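Geranyltranstransferase (Thermotoga neapolitana, PDB 4WK5) probably acts as a magnesium-dependent prenyltransferase that joins isoprenyl diphosphate units in isoprenoid biosynthesis. Local coordinates at residues Gln49-Ala54 / Pro111-Ala116; Glu69-Glu74 / Ala196-Lys201; Lys180-Lys185 / Ala218-Asp223. All coordinates share one frame; numbering follows the deposited sequence. Where two conformers were deposited one is given.

Contact 1 of 3, residues Gln49-Ala54 / Pro111-Ala116; sequences QYSVTA and PSCHRA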
loop_
_atom_site.group_PDB
_atom_site.type_symbol
_atom_site.label_atom_id
_atom_site.label_comp_id
_atom_site.label_asym_id
_atom_site.label_seq_id
_atom_site.Cartn_x
_atom_site.Cartn_y
_atom_site.Cartn_z
ATOM N N GLN A 49 -4.402 2.477 15.449
ATOM C CA GLN A 49 -3.721 2.915 16.664
ATOM C C GLN A 49 -3.429 1.735 17.567
ATOM O O GLN A 49 -2.339 1.625 18.139
ATOM C CB GLN A 49 -4.551 3.957 17.420
ATOM C CG GLN A 49 -3.853 4.400 18.709
ATOM C CD GLN A 49 -4.757 5.289 19.576
ATOM O OE1 GLN A 49 -5.780 4.836 20.109
ATOM N NE2 GLN A 49 -4.402 6.546 19.680
ATOM N N TYR A 50 -4.397 0.834 17.666
ATOM C CA TYR A 50 -4.257 -0.348 18.510
ATOM C C TYR A 50 -3.030 -1.156 18.126
ATOM O O TYR A 50 -2.220 -1.523 18.988
ATOM C CB TYR A 50 -5.508 -1.220 18.417
ATOM C CG TYR A 50 -5.415 -2.529 19.165
ATOM C CD1 TYR A 50 -5.655 -2.595 20.530
ATOM C CD2 TYR A 50 -5.119 -3.718 18.492
ATOM C CE1 TYR A 50 -5.577 -3.797 21.218
ATOM C CE2 TYR A 50 -5.038 -4.939 19.180
ATOM C CZ TYR A 50 -5.270 -4.963 20.538
ATOM O OH TYR A 50 -5.203 -6.156 21.230
ATOM N N SER A 51 -2.888 -1.444 16.835
ATOM C CA SER A 51 -1.780 -2.280 16.404
ATOM C C SER A 51 -0.429 -1.611 16.625
ATOM O O SER A 51 0.561 -2.286 16.910
ATOM C CB SER A 51 -1.964 -2.668 14.946
ATOM O OG SER A 51 -2.989 -3.646 14.866
ATOM N N VAL A 52 -0.383 -0.292 16.528
ATOM C CA VAL A 52 0.830 0.440 16.872
ATOM C C VAL A 52 1.113 0.418 18.385
ATOM O O VAL A 52 2.258 0.198 18.819
ATOM C CB VAL A 52 0.746 1.896 16.369
ATOM C CG1 VAL A 52 1.852 2.758 16.988
ATOM C CG2 VAL A 52 0.841 1.907 14.849
ATOM N N THR A 53 0.074 0.631 19.190
ATOM C CA THR A 53 0.249 0.768 20.639
ATOM C C THR A 53 0.580 -0.579 21.272
ATOM O O THR A 53 1.248 -0.641 22.312
ATOM C CB THR A 53 -1.007 1.353 21.296
ATOM O OG1 THR A 53 -1.372 2.567 20.627
ATOM C CG2 THR A 53 -0.752 1.634 22.768
ATOM N N ALA A 54 0.129 -1.661 20.644
ATOM C CA ALA A 54 0.420 -3.007 21.160
ATOM C C ALA A 54 1.931 -3.256 21.177
ATOM O O ALA A 54 2.432 -4.142 21.882
ATOM C CB ALA A 54 -0.310 -4.076 20.330
ATOM N N PRO A 111 -4.603 -9.451 22.083
ATOM C CA PRO A 111 -5.312 -9.962 20.901
ATOM C C PRO A 111 -4.780 -9.357 19.622
ATOM O O PRO A 111 -4.443 -8.170 19.577
ATOM C CB PRO A 111 -6.758 -9.524 21.137
ATOM C CG PRO A 111 -6.875 -9.444 22.627
ATOM C CD PRO A 111 -5.530 -8.938 23.106
ATOM N N SER A 112 -4.683 -10.179 18.585
ATOM C CA SER A 112 -4.312 -9.676 17.278
ATOM C C SER A 112 -5.355 -8.654 16.822
ATOM O O SER A 112 -6.438 -8.573 17.404
ATOM C CB SER A 112 -4.218 -10.828 16.294
ATOM O OG SER A 112 -5.460 -11.513 16.263
ATOM N N CYS A 113 -5.028 -7.866 15.803
ATOM C CA CYS A 113 -5.919 -6.790 15.373
ATOM C C CYS A 113 -7.288 -7.354 14.958
ATOM O O CYS A 113 -8.320 -6.798 15.330
ATOM C CB CYS A 113 -5.281 -5.996 14.228
ATOM S SG CYS A 113 -6.175 -4.465 13.772
ATOM N N HIS A 114 -7.311 -8.462 14.211
ATOM C CA HIS A 114 -8.601 -9.001 13.779
ATOM C C HIS A 114 -9.394 -9.626 14.923
ATOM O O HIS A 114 -10.626 -9.683 14.864
ATOM C CB HIS A 114 -8.421 -10.024 12.651
ATOM C CG HIS A 114 -7.629 -11.230 13.049
ATOM N ND1 HIS A 114 -6.252 -11.251 13.034
ATOM C CD2 HIS A 114 -8.022 -12.462 13.451
ATOM C CE1 HIS A 114 -5.829 -12.439 13.428
ATOM N NE2 HIS A 114 -6.881 -13.194 13.680
ATOM N N ARG A 115 -8.713 -10.073 15.970
ATOM C CA ARG A 115 -9.439 -10.577 17.131
ATOM C C ARG A 115 -10.067 -9.396 17.869
ATOM O O ARG A 115 -11.194 -9.488 18.368
ATOM C CB ARG A 115 -8.516 -11.390 18.055
ATOM C CG ARG A 115 -8.169 -12.771 17.510
ATOM C CD ARG A 115 -9.378 -13.709 17.585
ATOM N NE ARG A 115 -9.597 -14.130 18.973
ATOM C CZ ARG A 115 -10.647 -14.828 19.398
ATOM N NH1 ARG A 115 -11.596 -15.189 18.543
ATOM N NH2 ARG A 115 -10.751 -15.164 20.679
ATOM N N ALA A 116 -9.351 -8.275 17.910
ATOM C CA ALA A 116 -9.834 -7.099 18.629
ATOM C C ALA A 116 -10.962 -6.388 17.886
ATOM O O ALA A 116 -11.876 -5.883 18.524
ATOM C CB ALA A 116 -8.679 -6.127 18.894
#

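Contact 2 of 3, residues Glu69-Glu74 / Ala196-Lys201; sequences EDIGVE and APFLLK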
loop_
_atom_site.group_PDB
_atom_site.type_symbol
_atom_site.label_atom_id
_atom_site.label_comp_id
_atom_site.label_asym_id
_atom_site.label_seq_id
_atom_site.Cartn_x
_atom_site.Cartn_y
_atom_site.Cartn_z
ATOM N N GLU A 69 22.334 8.913 12.526
ATOM C CA GLU A 69 23.119 9.720 13.450
ATOM C C GLU A 69 24.609 9.486 13.209
ATOM O O GLU A 69 25.414 10.419 13.293
ATOM C CB GLU A 69 22.762 9.413 14.902
ATOM C CG GLU A 69 23.383 10.418 15.881
ATOM C CD GLU A 69 23.054 10.119 17.328
ATOM O OE1 GLU A 69 22.435 9.068 17.582
ATOM O OE2 GLU A 69 23.416 10.931 18.209
ATOM N N ASP A 70 24.975 8.247 12.888
ATOM C CA ASP A 70 26.375 7.921 12.621
ATOM C C ASP A 70 26.939 8.684 11.418
ATOM O O ASP A 70 28.125 9.005 11.397
ATOM C CB ASP A 70 26.550 6.417 12.394
ATOM C CG ASP A 70 26.729 5.642 13.686
ATOM O OD1 ASP A 70 27.146 6.235 14.708
ATOM O OD2 ASP A 70 26.483 4.419 13.672
ATOM N N ILE A 71 26.109 8.989 10.422
ATOM C CA ILE A 71 26.637 9.643 9.223
ATOM C C ILE A 71 26.211 11.108 9.113
ATOM O O ILE A 71 26.428 11.749 8.083
ATOM C CB ILE A 71 26.233 8.888 7.934
ATOM C CG1 ILE A 71 24.712 8.912 7.733
ATOM C CG2 ILE A 71 26.763 7.454 7.966
ATOM C CD1 ILE A 71 24.288 8.318 6.406
ATOM N N GLY A 72 25.611 11.629 10.178
ATOM C CA GLY A 72 25.276 13.043 10.263
ATOM C C GLY A 72 24.049 13.493 9.496
ATOM O O GLY A 72 24.023 14.593 8.943
ATOM N N VAL A 73 23.019 12.656 9.463
ATOM C CA VAL A 73 21.772 13.052 8.828
ATOM C C VAL A 73 20.923 13.855 9.808
ATOM O O VAL A 73 20.827 13.526 10.994
ATOM C CB VAL A 73 20.969 11.837 8.315
ATOM C CG1 VAL A 73 19.559 12.241 7.929
ATOM C CG2 VAL A 73 21.689 11.186 7.131
ATOM N N GLU A 74 20.344 14.930 9.286
ATOM C CA GLU A 74 19.377 15.761 9.987
ATOM C C GLU A 74 18.266 14.918 10.602
ATOM O O GLU A 74 17.666 14.090 9.918
ATOM C CB GLU A 74 18.772 16.798 9.028
ATOM C CG GLU A 74 18.512 16.319 7.586
ATOM C CD GLU A 74 19.770 16.109 6.738
ATOM O OE1 GLU A 74 20.897 16.288 7.255
ATOM O OE2 GLU A 74 19.621 15.746 5.550
ATOM N N ALA A 196 18.381 4.102 3.275
ATOM C CA ALA A 196 17.643 5.361 3.327
ATOM C C ALA A 196 18.456 6.517 3.937
ATOM O O ALA A 196 18.476 7.605 3.363
ATOM C CB ALA A 196 16.322 5.169 4.087
ATOM N N PRO A 197 19.143 6.296 5.083
ATOM C CA PRO A 197 19.921 7.436 5.586
ATOM C C PRO A 197 21.037 7.843 4.628
ATOM O O PRO A 197 21.327 9.035 4.510
ATOM C CB PRO A 197 20.520 6.914 6.903
ATOM C CG PRO A 197 19.672 5.766 7.293
ATOM C CD PRO A 197 19.194 5.151 6.010
ATOM N N PHE A 198 21.668 6.868 3.973
ATOM C CA PHE A 198 22.741 7.178 3.028
ATOM C C PHE A 198 22.182 7.975 1.845
ATOM O O PHE A 198 22.850 8.868 1.318
ATOM C CB PHE A 198 23.443 5.901 2.549
ATOM C CG PHE A 198 24.519 5.414 3.482
ATOM C CD1 PHE A 198 24.198 4.887 4.725
ATOM C CD2 PHE A 198 25.854 5.498 3.125
ATOM C CE1 PHE A 198 25.187 4.446 5.590
ATOM C CE2 PHE A 198 26.843 5.059 3.977
ATOM C CZ PHE A 198 26.512 4.533 5.212
ATOM N N LEU A 199 20.951 7.668 1.441
ATOM C CA LEU A 199 20.282 8.449 0.398
ATOM C C LEU A 199 20.041 9.883 0.863
ATOM O O LEU A 199 20.287 10.835 0.119
ATOM C CB LEU A 199 18.952 7.799 -0.014
ATOM C CG LEU A 199 19.063 6.678 -1.056
ATOM C CD1 LEU A 199 17.777 5.863 -1.137
ATOM C CD2 LEU A 199 19.437 7.249 -2.424
ATOM N N LEU A 200 19.566 10.033 2.095
ATOM C CA LEU A 200 19.308 11.355 2.664
ATOM C C LEU A 200 20.576 12.206 2.734
ATOM O O LEU A 200 20.517 13.428 2.589
ATOM C CB LEU A 200 18.695 11.232 4.058
ATOM C CG LEU A 200 17.330 10.546 4.127
ATOM C CD1 LEU A 200 16.786 10.552 5.541
ATOM C CD2 LEU A 200 16.377 11.241 3.196
ATOM N N LYS A 201 21.715 11.552 2.958
ATOM C CA LYS A 201 22.995 12.246 3.130
ATOM C C LYS A 201 23.722 12.435 1.798
ATOM O O LYS A 201 24.677 13.211 1.708
ATOM C CB LYS A 201 23.885 11.479 4.115
ATOM C CG LYS A 201 25.133 12.229 4.582
ATOM C CD LYS A 201 24.767 13.466 5.389
ATOM C CE LYS A 201 26.001 14.161 5.944
ATOM N NZ LYS A 201 25.627 15.388 6.703
#

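Contact 3 of 3, residues Lys180-Lys185 / Ala218-Asp223; sequences KMYSFK and AFQIYD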
loop_
_atom_site.group_PDB
_atom_site.type_symbol
_atom_site.label_atom_id
_atom_site.label_comp_id
_atom_site.label_asym_id
_atom_site.label_seq_id
_atom_site.Cartn_x
_atom_site.Cartn_y
_atom_site.Cartn_z
ATOM N N LYS A 180 16.325 -17.022 -0.517
ATOM C CA LYS A 180 15.800 -15.922 -1.323
ATOM C C LYS A 180 14.553 -15.330 -0.655
ATOM O O LYS A 180 14.356 -14.108 -0.607
ATOM C CB LYS A 180 15.474 -16.411 -2.738
ATOM C CG LYS A 180 14.993 -15.333 -3.698
ATOM C CD LYS A 180 16.090 -14.318 -3.992
ATOM C CE LYS A 180 15.754 -13.487 -5.228
ATOM N NZ LYS A 180 16.825 -12.502 -5.563
ATOM N N MET A 181 13.710 -16.217 -0.139
ATOM C CA MET A 181 12.520 -15.797 0.571
ATOM C C MET A 181 12.875 -14.971 1.817
ATOM O O MET A 181 12.221 -13.966 2.112
ATOM C CB MET A 181 11.673 -17.022 0.935
ATOM C CG MET A 181 10.380 -16.695 1.672
ATOM S SD MET A 181 10.609 -16.695 3.459
ATOM C CE MET A 181 10.875 -18.463 3.712
ATOM N N TYR A 182 13.907 -15.387 2.549
ATOM C CA TYR A 182 14.355 -14.616 3.716
ATOM C C TYR A 182 14.825 -13.242 3.273
ATOM O O TYR A 182 14.551 -12.236 3.910
ATOM C CB TYR A 182 15.493 -15.328 4.458
ATOM C CG TYR A 182 15.028 -16.399 5.423
ATOM C CD1 TYR A 182 14.003 -17.274 5.084
ATOM C CD2 TYR A 182 15.641 -16.552 6.664
ATOM C CE1 TYR A 182 13.577 -18.250 5.969
ATOM C CE2 TYR A 182 15.228 -17.522 7.544
ATOM C CZ TYR A 182 14.198 -18.367 7.194
ATOM O OH TYR A 182 13.784 -19.340 8.075
ATOM N N SER A 183 15.573 -13.225 2.182
ATOM C CA SER A 183 16.111 -11.981 1.651
ATOM C C SER A 183 15.006 -11.004 1.293
ATOM O O SER A 183 15.102 -9.813 1.580
ATOM C CB SER A 183 16.966 -12.260 0.418
ATOM O OG SER A 183 17.328 -11.053 -0.221
ATOM N N PHE A 184 13.950 -11.513 0.670
ATOM C CA PHE A 184 12.832 -10.663 0.276
ATOM C C PHE A 184 11.934 -10.290 1.456
ATOM O O PHE A 184 11.539 -9.125 1.617
ATOM C CB PHE A 184 11.972 -11.349 -0.788
ATOM C CG PHE A 184 12.487 -11.197 -2.202
ATOM C CD1 PHE A 184 13.825 -10.957 -2.457
ATOM C CD2 PHE A 184 11.603 -11.260 -3.263
ATOM C CE1 PHE A 184 14.284 -10.817 -3.765
ATOM C CE2 PHE A 184 12.055 -11.117 -4.580
ATOM C CZ PHE A 184 13.394 -10.896 -4.824
ATOM N N LYS A 185 11.596 -11.275 2.281
ATOM C CA LYS A 185 10.582 -11.066 3.316
ATOM C C LYS A 185 11.069 -10.235 4.502
ATOM O O LYS A 185 10.285 -9.496 5.124
ATOM C CB LYS A 185 10.073 -12.426 3.807
ATOM C CG LYS A 185 9.034 -12.384 4.914
ATOM C CD LYS A 185 8.959 -13.756 5.588
ATOM C CE LYS A 185 8.138 -13.723 6.866
ATOM N NZ LYS A 185 6.731 -13.326 6.616
ATOM N N ALA A 218 20.022 -13.063 8.838
ATOM C CA ALA A 218 20.480 -13.533 10.147
ATOM C C ALA A 218 19.418 -13.300 11.217
ATOM O O ALA A 218 19.171 -14.160 12.068
ATOM C CB ALA A 218 21.791 -12.840 10.537
ATOM N N PHE A 219 18.786 -12.131 11.157
ATOM C CA PHE A 219 17.712 -11.771 12.079
ATOM C C PHE A 219 16.569 -12.787 12.012
ATOM O O PHE A 219 16.058 -13.232 13.046
ATOM C CB PHE A 219 17.218 -10.353 11.759
ATOM C CG PHE A 219 16.263 -9.771 12.773
ATOM C CD1 PHE A 219 16.746 -9.083 13.882
ATOM C CD2 PHE A 219 14.889 -9.869 12.593
ATOM C CE1 PHE A 219 15.882 -8.522 14.804
ATOM C CE2 PHE A 219 14.012 -9.311 13.512
ATOM C CZ PHE A 219 14.509 -8.636 14.622
ATOM N N GLN A 220 16.159 -13.161 10.801
ATOM C CA GLN A 220 15.052 -14.105 10.648
ATOM C C GLN A 220 15.444 -15.503 11.141
ATOM O O GLN A 220 14.622 -16.198 11.738
ATOM C CB GLN A 220 14.565 -14.167 9.188
ATOM C CG GLN A 220 13.287 -15.003 9.014
ATOM C CD GLN A 220 12.636 -14.881 7.638
ATOM O OE1 GLN A 220 12.938 -13.972 6.862
ATOM N NE2 GLN A 220 11.737 -15.816 7.331
ATOM N N ILE A 221 16.695 -15.907 10.911
ATOM C CA ILE A 221 17.165 -17.215 11.393
ATOM C C ILE A 221 17.166 -17.247 12.913
ATOM O O ILE A 221 16.728 -18.222 13.519
ATOM C CB ILE A 221 18.589 -17.550 10.889
ATOM C CG1 ILE A 221 18.586 -17.725 9.369
ATOM C CG2 ILE A 221 19.133 -18.816 11.582
ATOM C CD1 ILE A 221 19.970 -17.746 8.758
ATOM N N TYR A 222 17.653 -16.175 13.530
ATOM C CA TYR A 222 17.651 -16.100 14.985
ATOM C C TYR A 222 16.225 -16.187 15.516
ATOM O O TYR A 222 15.981 -16.828 16.534
ATOM C CB TYR A 222 18.317 -14.817 15.482
ATOM C CG TYR A 222 19.823 -14.805 15.360
ATOM C CD1 TYR A 222 20.578 -15.945 15.602
ATOM C CD2 TYR A 222 20.491 -13.646 14.989
ATOM C CE1 TYR A 222 21.974 -15.920 15.491
ATOM C CE2 TYR A 222 21.864 -13.612 14.875
ATOM C CZ TYR A 222 22.601 -14.743 15.117
ATOM O OH TYR A 222 23.970 -14.690 14.993
ATOM N N ASP A 223 15.280 -15.559 14.817
ATOM C CA ASP A 223 13.872 -15.669 15.191
ATOM C C ASP A 223 13.377 -17.114 15.077
ATOM O O ASP A 223 12.643 -17.600 15.946
ATOM C CB ASP A 223 13.005 -14.756 14.326
ATOM C CG ASP A 223 11.527 -14.901 14.634
ATOM O OD1 ASP A 223 11.052 -14.236 15.578
ATOM O OD2 ASP A 223 10.841 -15.683 13.939
HETATM O O HOH W 1 10.962 -17.844 8.819
#

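Contact 1 of 3, residues Gln49-Ala54 / Pro111-Ala116
Tyr50 OH donates a hydrogen bond of 2.7 Å to Pro111 O, the single hydrogen bond between segments 49-54 and 111-116. The acceptor lies at the edge of the phenol ring, in its plane, and the donor meets the carbonyl with a C=O...O angle of 128°, tilted 17° from the carbonyl plane. Having CG anti to the backbone N (chi1 175°) carries the side chain from helix 43-53 out to the turn before helix 113-117, and tyrosine is long enough to end there in a donor. The Pro111 ring crosses the phenol at about a right angle, its CD 3.4 Å from Tyr50 OH.

These segments join helix 43-53 to the turn where the small hairpin strand 110-111 passes into helix 113-117. Ser112 is the N-cap of that helix, and its own OG bonds to Ala104 O. Both segments belong to the mainly helical isoprenoid synthase fold.

Apolar contact comes from Ala116, whose methyl makes a CH-pi contact over one face of the Tyr50 ring, CB 4.2 Å from the centroid. A phenylalanine here, lacking the hydroxyl, is likely to leave Pro111 O without its bond from helix 43-53 and the ring less firmly held against the turn.

Simple van der Waals contact links Ser51 and Cys113: Ser51 OG is 3.3 Å from Cys113 CB and 3.5 Å from Cys113 SG. Both residues are small, which suits the closest backbone approach here; Ser51 also touches Thr90 and Val94 of helix 75-96.

Contact 2 of 3, residues Glu69-Glu74 / Ala196-Lys201
Ile71 and Phe198 cross at about a right angle, the isoleucine laid over one face of the ring. They meet where helix 59-70 stops in a Schellman motif, with Gly72 as the C-prime residue, against the last turn of helix 175-201. Glycine suits this place because its positive phi is costly for residues with a side chain.

Ile71 CD1 makes a CH-pi contact with the Phe198 ring, 4.1 Å from its centroid and 22° off the normal, while the other branch, CG2, reaches the rim at CZ and CE1. The branch bearing CD1 sits between the backbone N and the carbonyl carbon (chi1 64°), a rotation that brings the methyl to both the ring and the backbone of Pro197. A branched aliphatic chain is apt here, since its two arms cover different parts of one flat surface. Val67, on helix 59-70 itself, adds to the packing against Phe198.

Val73 is turned differently. The Val73 side chain crosses Leu200 at about a right angle, Val73 CG1 4.0 Å from Leu200 CD1, and slides past Lys201 in the opposite sense, Val73 CG2 3.7 Å from Lys201 CB. Leu78 and Val81 of helix 75-96 continue this apolar layer. Pro197 O, which accepts the helical bond from Lys201 N, is flanked by two methyls, Val73 CG2 at 3.4 Å and Ile71 CD1 at 3.6 Å.

Lys201 suits the rim: its methylenes pass beside Ile71 O, and its ammonium lies at the C-terminal end of helix 59-70, where the helix dipole would probably favour a positive charge. NZ donates a hydrogen bond of 2.9 Å to Gly72 O, approaching from above the carbonyl plane, 48° out of it.

Contact 3 of 3, residues Lys180-Lys185 / Ala218-Asp223
Gln220 lies flat over one face of the Tyr182 ring, its amide plane only 5° from the plane of the ring. Gln220 was modelled in two conformers, and this stack belongs to one of them. NE2 sits toward the rim, 3.3 Å from Tyr182 CE1, while the aliphatic part covers the ring as well: Gln220 CG makes a CH-pi contact 3.8 Å from the centroid. The chain can do both because CG stands anti to the backbone N (chi1 -172°) and the rest runs on extended. Glutamine suits the place by combining a greasy stem with a flat polar head that tolerates an aromatic face.

In this conformer both ends of the amide have partners. OE1 bonds to Thr186 OG1, and NE2 donates to a water 2.6 Å away, which also makes a weak bond to Tyr182 OH. Leu248 N is a stronger partner of that hydroxyl, which probably restrains the far end of the ring.

The two helices, 175-201 and 206-229, cross at 107°, with axes 10.0 Å apart at these segments, and form part of the helical bundle of the isoprenoid synthase fold. Asp223, with Asp224 and Asp227, fits the second aspartate-rich motif of the FPP/GGPP synthase family, which in relatives binds magnesium; Gln220 is one helical turn before it.

Around the stack, Ile221 CG1 packs 3.8 Å from Tyr182 CE2, approaching the ring obliquely, and touches Leu248 and Ala261 of helix 248-274. From the other helix, Lys185 crosses the amide at about a right angle, CD 3.9 Å from Gln220 NE2. Its methylenes give the glutamine an apolar neighbour, while its NZ goes to Glu160 in a salt bridge.

How the contacts relate
The three contacts lie in separate parts of one helical bundle and none touches another. Contacts 1 and 2 lie on opposite sides of the chain's centre, their centres 32 Å apart, although they use the consecutive helices 43-53 and 59-70. Contacts 2 and 3 share helix 175-201, with centres 25 Å apart and nearest atoms about 14 Å apart. Contact 3, 24 Å from contact 1 between centres, lies nearest the middle and includes Asp223, which fits the start of the second aspartate-rich motif. Contact 1 adjoins Asp97, which fits the first such motif and touches Ser112. The probable metal site of this family would thus lie between contacts 1 and 3, with contact 2 remote from it.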